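Local coordinates for protein esterase (Sinorhizobium meliloti 1021, PDB 4TX1) that is a carbohydrate acetylesterase of the SGNH hydrolase family, probably removing acetyl groups from esterified sugars and perhaps acting on aryl esters, at residues D39-V44 / R209-G214. Residues are numbered along the deposited sequence; the frame is centred on the assembly and turned at random.
Sequences DRWPSV and RAVGRG
Asp39 and Arg209 join the start of helix 41-49 to the C-terminal helix 205-223 in this SGNH-hydrolase fold, a parallel beta-sheet flanked by helices. Arg209 NH1 donates to Asp39 OD1 at 2.7 Å in a salt bridge, with an N-H...O angle of 156°. OD1 lies in the guanidinium plane and is met nearly along its C-O bond. The carboxylate is turned 79° from that plane. The bend at chi3 (76°) sets Arg209 NE off the extended line, and the guanidinium beyond it lies with its edge at Asp39 and one face on Val44. Val44 CG2 covers the centre of that face, 4.0 Å from Arg209 CZ. An alanine at Arg209 would probably leave the Asp39 carboxylate without this charged partner and take the guanidinium away from Val44 CG2.

The helices come closest at Trp41 and Gly212, whose CA atoms are 4.1 Å apart. Trp41 CB sits 3.6 Å from Gly212 N. A side chain on Gly212 would run into Trp41 O and Val44 CB, so glycine permits the close approach. The indole leads off into the core, against Val96 and Met98 of the central sheet, and its NE1 is satisfied by Thr24 OG1.

Within segment 39-44, Arg40 O at the N-cap accepts from Val44 N. Elsewhere, Arg40 NE donates to His35 O, and Arg213 NH2 pairs with Glu206. Asp39 O is buried here and has no partner in the model; Arg209 CG lies 3.7 Å from it. Val211 CG1 makes a CH-pi contact over the Trp41 five-membered ring, 4.3 Å from its centroid, while Pro42 CD lies on the opposite face.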
loop_
_atom_site.group_PDB
_atom_site.type_symbol
_atom_site.label_atom_id
_atom_site.label_comp_id
_atom_site.label_asym_id
_atom_site.label_seq_id
_atom_site.Cartn_x
_atom_site.Cartn_y
_atom_site.Cartn_z
ATOM N N ASP A 39 33.287 -3.969 14.878
ATOM C CA ASP A 39 33.774 -3.150 13.786
ATOM C C ASP A 39 32.720 -2.241 13.093
ATOM O O ASP A 39 33.064 -1.418 12.251
ATOM C CB ASP A 39 34.478 -3.994 12.731
ATOM C CG ASP A 39 35.706 -4.785 13.332
ATOM O OD1 ASP A 39 36.256 -4.242 14.332
ATOM O OD2 ASP A 39 36.012 -5.862 12.791
ATOM N N ARG A 40 31.447 -2.434 13.451
ATOM C CA ARG A 40 30.382 -1.605 12.875
ATOM C C ARG A 40 30.450 -0.202 13.509
ATOM O O ARG A 40 30.691 -0.072 14.699
ATOM C CB ARG A 40 29.047 -2.281 13.103
ATOM C CG ARG A 40 29.027 -3.665 12.518
ATOM C CD ARG A 40 27.750 -4.458 12.895
ATOM N NE ARG A 40 27.957 -5.863 12.687
ATOM C CZ ARG A 40 27.223 -6.832 13.211
ATOM N NH1 ARG A 40 26.189 -6.471 13.978
ATOM N NH2 ARG A 40 27.547 -8.082 13.051
ATOM N N TRP A 41 30.147 0.847 12.759
ATOM C CA TRP A 41 30.342 2.180 13.270
ATOM C C TRP A 41 29.523 2.558 14.448
ATOM O O TRP A 41 29.997 3.159 15.387
ATOM C CB TRP A 41 30.339 3.211 12.160
ATOM C CG TRP A 41 28.976 3.601 11.561
ATOM C CD1 TRP A 41 28.497 3.219 10.347
ATOM C CD2 TRP A 41 28.031 4.517 12.115
ATOM N NE1 TRP A 41 27.251 3.829 10.117
ATOM C CE2 TRP A 41 26.939 4.602 11.194
ATOM C CE3 TRP A 41 27.935 5.207 13.331
ATOM C CZ2 TRP A 41 25.800 5.398 11.450
ATOM C CZ3 TRP A 41 26.813 6.012 13.566
ATOM C CH2 TRP A 41 25.777 6.102 12.636
ATOM N N PRO A 42 28.244 2.073 14.539
ATOM C CA PRO A 42 27.527 2.382 15.751
ATOM C C PRO A 42 28.112 1.736 17.038
ATOM O O PRO A 42 28.021 2.299 18.125
ATOM C CB PRO A 42 26.135 1.773 15.513
ATOM C CG PRO A 42 26.017 1.874 14.039
ATOM C CD PRO A 42 27.399 1.418 13.527
ATOM N N SER A 43 28.697 0.552 16.895
ATOM C CA SER A 43 29.380 -0.160 17.985
ATOM C C SER A 43 30.623 0.601 18.453
ATOM O O SER A 43 30.815 0.733 19.694
ATOM C CB SER A 43 29.850 -1.534 17.528
ATOM O OG SER A 43 28.687 -2.333 17.183
ATOM N N VAL A 44 31.404 1.050 17.486
ATOM C CA VAL A 44 32.603 1.891 17.797
ATOM C C VAL A 44 32.215 3.172 18.531
ATOM O O VAL A 44 32.808 3.531 19.591
ATOM C CB VAL A 44 33.422 2.191 16.564
ATOM C CG1 VAL A 44 34.453 3.285 16.926
ATOM C CG2 VAL A 44 33.941 0.870 15.944
ATOM N N ARG A 209 35.142 1.326 11.037
ATOM C CA ARG A 209 35.539 1.801 12.369
ATOM C C ARG A 209 35.883 3.300 12.411
ATOM O O ARG A 209 35.485 4.024 13.384
ATOM C CB ARG A 209 36.757 0.985 12.873
ATOM C CG ARG A 209 36.480 -0.440 13.207
ATOM C CD ARG A 209 37.810 -1.120 13.675
ATOM N NE ARG A 209 37.956 -0.602 14.970
ATOM C CZ ARG A 209 37.411 -1.091 16.089
ATOM N NH1 ARG A 209 36.794 -2.268 16.137
ATOM N NH2 ARG A 209 37.547 -0.364 17.227
ATOM N N ALA A 210 36.465 3.808 11.346
ATOM C CA ALA A 210 36.952 5.189 11.222
ATOM C C ALA A 210 35.792 6.122 11.264
ATOM O O ALA A 210 35.867 7.205 11.858
ATOM C CB ALA A 210 37.756 5.403 9.963
ATOM N N VAL A 211 34.680 5.724 10.614
ATOM C CA VAL A 211 33.466 6.538 10.694
ATOM C C VAL A 211 33.036 6.647 12.120
ATOM O O VAL A 211 32.705 7.752 12.564
ATOM C CB VAL A 211 32.310 5.956 9.830
ATOM C CG1 VAL A 211 31.036 6.730 10.123
ATOM C CG2 VAL A 211 32.700 5.926 8.382
ATOM N N GLY A 212 32.934 5.545 12.853
ATOM C CA GLY A 212 32.463 5.556 14.207
ATOM C C GLY A 212 33.354 6.422 15.099
ATOM O O GLY A 212 32.857 7.186 15.929
ATOM N N ARG A 213 34.672 6.276 14.943
ATOM C CA ARG A 213 35.635 7.107 15.758
ATOM C C ARG A 213 35.529 8.552 15.409
ATOM O O ARG A 213 35.509 9.421 16.295
ATOM C CB ARG A 213 37.098 6.703 15.503
ATOM C CG ARG A 213 37.475 5.412 16.143
ATOM C CD ARG A 213 39.003 5.417 16.209
ATOM N NE ARG A 213 39.467 5.428 14.851
ATOM C CZ ARG A 213 39.659 4.322 14.154
ATOM N NH1 ARG A 213 39.490 3.158 14.752
ATOM N NH2 ARG A 213 40.080 4.389 12.883
ATOM N N GLY A 214 35.435 8.832 14.117
ATOM C CA GLY A 214 35.257 10.159 13.607
ATOM C C GLY A 214 34.041 10.920 14.096
ATOM O O GLY A 214 34.094 12.143 14.233
#